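PDB 4F54: DUF4136 domain-containing protein from Bacteroides thetaiotaomicron, which is of unknown function but belongs to the DUF4136 family, in the TolB_N clan, and is probably a lipoprotein. Local coordinates for residues Y17-N22 against I181-Q186; F140-V145 against W161-T166. All coordinates share one frame; numbering follows the deposited sequence.

How the contacts relate
Contact 1 packs strand 18-23 against helix 179-189. Contact 2 pairs strands 139-146 and 159-166. Their centres are about 9 Å apart, and both contacts belong to the one DUF4136 domain. Along the chain the order is 17-22, 140-145, 161-166, 181-186, so contact 2 is nested inside the loop closed by contact 1. Strand 159-166 lies between its antiparallel neighbours 18-23 and 139-146 in one mixed sheet. Y20 O to Y164 N, at 2.9 Å, is a probable backbone hydrogen bond joining the contacts. The side chains of V19 and L165 touch each other, and both reach A183 of the helix. The C-terminal helix thus packs on the sheet that the N-terminal strand belongs to.

Contact 1 (Y17-N22 against I181-Q186); sequences YLVYTN and IEAVNQ
The Y17 ring lies against A183 with one face. A183 CB makes a CH-pi contact 4.1 Å from the centroid of the Y17 ring and 23° off the ring normal. It is displaced toward the rim, on the side of CD1 and CE1. A183 CA also sits over this face, 3.8 Å from Y17 CE1. The hydroxyl end of the ring reaches E182, whose CB is 3.6 Å from Y17 OH. V19 CG2 is anti to its carbonyl carbon and touches both A183 CB and Q186 CG, the latter at 3.9 Å. This is helix-on-sheet packing in an alpha/beta fold. Strand 18-23 bonds to strand 159-166 through its backbone, while helix 179-189 packs on one face of the sheet, touching V19 and L165. Helix 56-70 packs beside it, on V184.

No direct hydrogen bond crosses between the segments; water makes the polar link. Y17 OH donates to a water at 2.8 Å, and that water donates to Q186 OE1, also at 2.8 Å. Q186 CG is anti to the backbone N (chi1 176°), and the chain then bends at chi2. Its NE2 bonds to Q190. A second water lies in the ring plane on the CE2 side of Y17 OH; its links to Y17 OH and to E182 OE1 are both doubtful. E182 OE1 also forms a salt bridge with R177.

Contact 2 (F140-V145 against W161-T166); sequences FITEMV and WTSYLT
W161 and M144 form a hydrogen-bonded pair in an antiparallel beta pairing, and their side chains cross obliquely on one sheet face. M144 N donates to W161 O at 2.9 Å. The selenomethionine M144 bends at chi3 and brings CE to 3.6 Å from W161 CE3, obliquely to the ring. T142 CG2 comes to the indole edge instead, near the ring plane, 4.0 Å from W161 CZ3. W161 NE1 bonds to S191 near the C-terminus.

F140, T142, S163 and L165 share this sheet face, where L165 packs on helix 179-189. F140 and L165 meet at their CB atoms. The opposite face carries I141, E143, T162 and Y164. There E143 and T162 lie side by side and point the same way. Y113, Y127, Q88 and W107 bond to the E143 carboxylate, and Y129 and Y127 to T162 OG1. The Y164 ring turns an edge to F140 O, with Y164 CD1 at 3.3 Å.

S163 OG stands between its backbone N and carbonyl carbon (chi1 68°), 3.4 Å from T142 CB. A water bonds to S163 OG at 2.8 Å and to T142 OG1 at 3.0 Å; T142 OG1 also bonds to Y65 OH.

Contact 1 (Y17-N22 against I181-Q186)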
loop_
_atom_site.group_PDB
_atom_site.type_symbol
_atom_site.label_atom_id
_atom_site.label_comp_id
_atom_site.label_asym_id
_atom_site.label_seq_id
_atom_site.Cartn_x
_atom_site.Cartn_y
_atom_site.Cartn_z
ATOM N N TYR A 17 1.372 -11.557 -13.348
ATOM C CA TYR A 17 1.889 -10.601 -12.372
ATOM C C TYR A 17 2.465 -11.380 -11.169
ATOM O O TYR A 17 2.314 -12.602 -11.061
ATOM C CB TYR A 17 0.780 -9.663 -11.914
ATOM C CG TYR A 17 -0.437 -10.397 -11.402
ATOM C CD1 TYR A 17 -0.477 -10.920 -10.103
ATOM C CD2 TYR A 17 -1.515 -10.657 -12.243
ATOM C CE1 TYR A 17 -1.570 -11.636 -9.656
ATOM C CE2 TYR A 17 -2.614 -11.353 -11.812
ATOM C CZ TYR A 17 -2.650 -11.856 -10.524
ATOM O OH TYR A 17 -3.779 -12.569 -10.118
ATOM N N LEU A 18 3.150 -10.659 -10.288
ATOM C CA LEU A 18 3.813 -11.189 -9.087
ATOM C C LEU A 18 3.297 -10.403 -7.909
ATOM O O LEU A 18 3.159 -9.213 -7.997
ATOM C CB LEU A 18 5.327 -11.006 -9.163
ATOM C CG LEU A 18 6.033 -11.741 -10.337
ATOM C CD1 LEU A 18 7.483 -11.331 -10.532
ATOM C CD2 LEU A 18 5.938 -13.256 -10.198
ATOM N N VAL A 19 3.066 -11.065 -6.785
ATOM C CA VAL A 19 2.498 -10.440 -5.603
ATOM C C VAL A 19 3.324 -10.879 -4.386
ATOM O O VAL A 19 3.438 -12.076 -4.106
ATOM C CB VAL A 19 1.026 -10.855 -5.378
ATOM C CG1 VAL A 19 0.481 -10.266 -4.046
ATOM C CG2 VAL A 19 0.167 -10.403 -6.533
ATOM N N TYR A 20 3.859 -9.901 -3.658
ATOM C CA TYR A 20 4.649 -10.130 -2.455
ATOM C C TYR A 20 3.937 -9.416 -1.300
ATOM O O TYR A 20 3.406 -8.320 -1.449
ATOM C CB TYR A 20 6.089 -9.599 -2.618
ATOM C CG TYR A 20 6.816 -10.147 -3.812
ATOM C CD1 TYR A 20 7.366 -11.429 -3.777
ATOM C CD2 TYR A 20 6.916 -9.399 -5.009
ATOM C CE1 TYR A 20 8.013 -11.961 -4.887
ATOM C CE2 TYR A 20 7.542 -9.924 -6.130
ATOM C CZ TYR A 20 8.096 -11.203 -6.062
ATOM O OH TYR A 20 8.728 -11.736 -7.145
ATOM N N THR A 21 3.851 -10.104 -0.178
ATOM C CA THR A 21 3.272 -9.624 1.010
ATOM C C THR A 21 4.170 -9.944 2.204
ATOM O O THR A 21 4.886 -10.928 2.261
ATOM C CB THR A 21 1.856 -10.226 1.287
ATOM O OG1 THR A 21 1.921 -11.655 1.135
ATOM C CG2 THR A 21 0.835 -9.793 0.273
ATOM N N ASN A 22 4.198 -8.995 3.130
ATOM C CA ASN A 22 4.997 -9.064 4.342
ATOM C C ASN A 22 4.190 -8.451 5.456
ATOM O O ASN A 22 3.399 -7.528 5.216
ATOM C CB ASN A 22 6.368 -8.383 4.175
ATOM C CG ASN A 22 7.268 -9.154 3.232
ATOM O OD1 ASN A 22 7.261 -8.903 2.055
ATOM N ND2 ASN A 22 7.951 -10.194 3.744
ATOM N N ILE A 181 -6.507 -5.392 -10.356
ATOM C CA ILE A 181 -7.540 -5.833 -9.405
ATOM C C ILE A 181 -7.300 -7.289 -8.995
ATOM O O ILE A 181 -7.475 -7.652 -7.817
ATOM C CB ILE A 181 -8.977 -5.599 -9.954
ATOM C CG1 ILE A 181 -9.338 -4.111 -9.831
ATOM C CG2 ILE A 181 -10.007 -6.480 -9.250
ATOM C CD1 ILE A 181 -10.287 -3.631 -10.913
ATOM N N GLU A 182 -6.927 -8.115 -9.954
ATOM C CA GLU A 182 -6.628 -9.520 -9.682
ATOM C C GLU A 182 -5.418 -9.649 -8.726
ATOM O O GLU A 182 -5.418 -10.495 -7.789
ATOM C CB GLU A 182 -6.414 -10.305 -10.982
ATOM C CG GLU A 182 -7.659 -10.402 -11.870
ATOM C CD GLU A 182 -7.381 -11.035 -13.234
ATOM O OE1 GLU A 182 -6.304 -11.623 -13.411
ATOM O OE2 GLU A 182 -8.242 -10.940 -14.128
ATOM N N ALA A 183 -4.435 -8.786 -8.912
ATOM C CA ALA A 183 -3.256 -8.721 -8.005
ATOM C C ALA A 183 -3.646 -8.266 -6.584
ATOM O O ALA A 183 -3.226 -8.883 -5.601
ATOM C CB ALA A 183 -2.125 -7.877 -8.582
ATOM N N VAL A 184 -4.500 -7.230 -6.467
ATOM C CA VAL A 184 -5.007 -6.823 -5.161
ATOM C C VAL A 184 -5.702 -8.002 -4.493
ATOM O O VAL A 184 -5.407 -8.323 -3.344
ATOM C CB VAL A 184 -5.865 -5.527 -5.239
ATOM C CG1 VAL A 184 -6.563 -5.245 -3.908
ATOM C CG2 VAL A 184 -5.024 -4.343 -5.691
ATOM N N ASN A 185 -6.623 -8.678 -5.195
ATOM C CA ASN A 185 -7.329 -9.828 -4.640
ATOM C C ASN A 185 -6.358 -10.896 -4.187
ATOM O O ASN A 185 -6.500 -11.461 -3.095
ATOM C CB ASN A 185 -8.303 -10.402 -5.663
ATOM C CG ASN A 185 -9.495 -9.491 -5.918
ATOM O OD1 ASN A 185 -9.763 -8.574 -5.146
ATOM N ND2 ASN A 185 -10.191 -9.724 -7.034
ATOM N N GLN A 186 -5.311 -11.115 -4.980
ATOM C CA GLN A 186 -4.316 -12.126 -4.625
ATOM C C GLN A 186 -3.537 -11.808 -3.364
ATOM O O GLN A 186 -3.241 -12.689 -2.561
ATOM C CB GLN A 186 -3.351 -12.386 -5.791
ATOM C CG GLN A 186 -2.211 -13.352 -5.474
ATOM C CD GLN A 186 -2.677 -14.750 -5.068
ATOM O OE1 GLN A 186 -3.626 -15.298 -5.651
ATOM N NE2 GLN A 186 -1.992 -15.347 -4.093
HETATM O O HOH W 1 -3.664 -14.773 -8.419
HETATM O O HOH W 2 -5.363 -13.524 -11.872
#

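Contact 2 (F140-V145 against W161-T166)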
loop_
_atom_site.group_PDB
_atom_site.type_symbol
_atom_site.label_atom_id
_atom_site.label_comp_id
_atom_site.label_asym_id
_atom_site.label_seq_id
_atom_site.Cartn_x
_atom_site.Cartn_y
_atom_site.Cartn_z
ATOM N N PHE A 140 2.932 -1.503 -7.832
ATOM C CA PHE A 140 2.220 -0.877 -6.701
ATOM C C PHE A 140 2.856 -1.244 -5.371
ATOM O O PHE A 140 3.142 -2.386 -5.139
ATOM C CB PHE A 140 0.748 -1.250 -6.635
ATOM C CG PHE A 140 -0.077 -0.840 -7.854
ATOM C CD1 PHE A 140 -0.120 -1.633 -9.001
ATOM C CD2 PHE A 140 -0.878 0.304 -7.810
ATOM C CE1 PHE A 140 -0.920 -1.249 -10.093
ATOM C CE2 PHE A 140 -1.657 0.693 -8.898
ATOM C CZ PHE A 140 -1.665 -0.083 -10.046
ATOM N N ILE A 141 2.996 -0.240 -4.484
ATOM C CA ILE A 141 3.388 -0.453 -3.055
ATOM C C ILE A 141 2.204 0.009 -2.222
ATOM O O ILE A 141 1.766 1.145 -2.359
ATOM C CB ILE A 141 4.627 0.367 -2.601
ATOM C CG1 ILE A 141 5.928 -0.214 -3.122
ATOM C CG2 ILE A 141 4.765 0.431 -1.055
ATOM C CD1 ILE A 141 6.332 -1.538 -2.461
ATOM N N THR A 142 1.708 -0.881 -1.371
ATOM C CA THR A 142 0.573 -0.658 -0.499
ATOM C C THR A 142 1.030 -0.956 0.908
ATOM O O THR A 142 1.662 -1.968 1.173
ATOM C CB THR A 142 -0.615 -1.517 -0.891
ATOM O OG1 THR A 142 -0.968 -1.188 -2.235
ATOM C CG2 THR A 142 -1.827 -1.347 0.121
ATOM N N GLU A 143 0.706 -0.058 1.818
ATOM C CA GLU A 143 1.031 -0.193 3.260
ATOM C C GLU A 143 -0.237 0.025 4.091
ATOM O O GLU A 143 -1.039 0.945 3.837
ATOM C CB GLU A 143 2.131 0.788 3.681
ATOM C CG GLU A 143 3.468 0.494 3.008
ATOM C CD GLU A 143 4.485 1.615 3.265
ATOM O OE1 GLU A 143 4.149 2.797 3.075
ATOM O OE2 GLU A 143 5.629 1.323 3.690
HETATM N N MSE A 144 -0.340 -0.797 5.127
HETATM C CA MSE A 144 -1.388 -0.813 6.125
HETATM C C MSE A 144 -0.757 -0.465 7.447
HETATM O O MSE A 144 0.226 -1.065 7.871
HETATM C CB MSE A 144 -2.100 -2.173 6.207
HETATM C CG MSE A 144 -3.332 -2.146 7.113
HETATM SE SE MSE A 144 -4.161 -3.914 7.147
HETATM C CE MSE A 144 -4.378 -4.196 5.178
ATOM N N VAL A 145 -1.270 0.597 8.044
ATOM C CA VAL A 145 -0.699 1.216 9.235
ATOM C C VAL A 145 -1.644 1.079 10.448
ATOM O O VAL A 145 -2.899 1.097 10.316
ATOM C CB VAL A 145 -0.350 2.728 9.003
ATOM C CG1 VAL A 145 0.780 2.875 7.957
ATOM C CG2 VAL A 145 -1.536 3.597 8.635
ATOM N N TRP A 161 1.278 -4.438 7.605
ATOM C CA TRP A 161 1.247 -5.231 6.386
ATOM C C TRP A 161 1.662 -4.348 5.224
ATOM O O TRP A 161 1.343 -3.158 5.198
ATOM C CB TRP A 161 -0.149 -5.816 6.223
ATOM C CG TRP A 161 -0.431 -6.615 5.022
ATOM C CD1 TRP A 161 -0.324 -7.992 4.907
ATOM C CD2 TRP A 161 -0.996 -6.166 3.748
ATOM N NE1 TRP A 161 -0.756 -8.419 3.673
ATOM C CE2 TRP A 161 -1.202 -7.385 2.938
ATOM C CE3 TRP A 161 -1.389 -4.927 3.231
ATOM C CZ2 TRP A 161 -1.753 -7.332 1.658
ATOM C CZ3 TRP A 161 -1.932 -4.881 1.962
ATOM C CH2 TRP A 161 -2.116 -6.033 1.192
ATOM N N THR A 162 2.414 -4.961 4.310
ATOM C CA THR A 162 2.868 -4.344 3.069
ATOM C C THR A 162 2.658 -5.314 1.924
ATOM O O THR A 162 2.857 -6.507 2.079
ATOM C CB THR A 162 4.365 -3.930 3.183
ATOM O OG1 THR A 162 4.550 -3.126 4.345
ATOM C CG2 THR A 162 4.847 -3.165 1.928
ATOM N N SER A 163 2.310 -4.804 0.758
ATOM C CA SER A 163 2.295 -5.592 -0.459
ATOM C C SER A 163 3.024 -4.850 -1.574
ATOM O O SER A 163 3.093 -3.593 -1.599
ATOM C CB SER A 163 0.869 -5.995 -0.885
ATOM O OG SER A 163 0.144 -4.846 -1.281
ATOM N N TYR A 164 3.574 -5.667 -2.477
ATOM C CA TYR A 164 4.224 -5.219 -3.669
ATOM C C TYR A 164 3.651 -6.009 -4.827
ATOM O O TYR A 164 3.797 -7.243 -4.896
ATOM C CB TYR A 164 5.716 -5.346 -3.581
ATOM C CG TYR A 164 6.528 -4.756 -4.702
ATOM C CD1 TYR A 164 6.274 -3.460 -5.154
ATOM C CD2 TYR A 164 7.657 -5.399 -5.186
ATOM C CE1 TYR A 164 7.068 -2.899 -6.149
ATOM C CE2 TYR A 164 8.467 -4.851 -6.174
ATOM C CZ TYR A 164 8.155 -3.576 -6.646
ATOM O OH TYR A 164 8.977 -2.988 -7.621
ATOM N N LEU A 165 2.971 -5.294 -5.728
ATOM C CA LEU A 165 2.374 -5.915 -6.940
ATOM C C LEU A 165 3.248 -5.494 -8.125
ATOM O O LEU A 165 3.389 -4.290 -8.368
ATOM C CB LEU A 165 0.963 -5.360 -7.121
ATOM C CG LEU A 165 0.074 -5.372 -5.880
ATOM C CD1 LEU A 165 -1.372 -4.967 -6.234
ATOM C CD2 LEU A 165 0.084 -6.750 -5.214
ATOM N N THR A 166 3.804 -6.441 -8.856
ATOM C CA THR A 166 4.839 -6.109 -9.857
ATOM C C THR A 166 4.870 -7.135 -10.964
ATOM O O THR A 166 4.043 -8.038 -10.970
ATOM C CB THR A 166 6.220 -5.912 -9.175
ATOM O OG1 THR A 166 7.137 -5.328 -10.113
ATOM C CG2 THR A 166 6.785 -7.227 -8.640
HETATM O O HOH W 3 0.809 -3.208 -3.483
#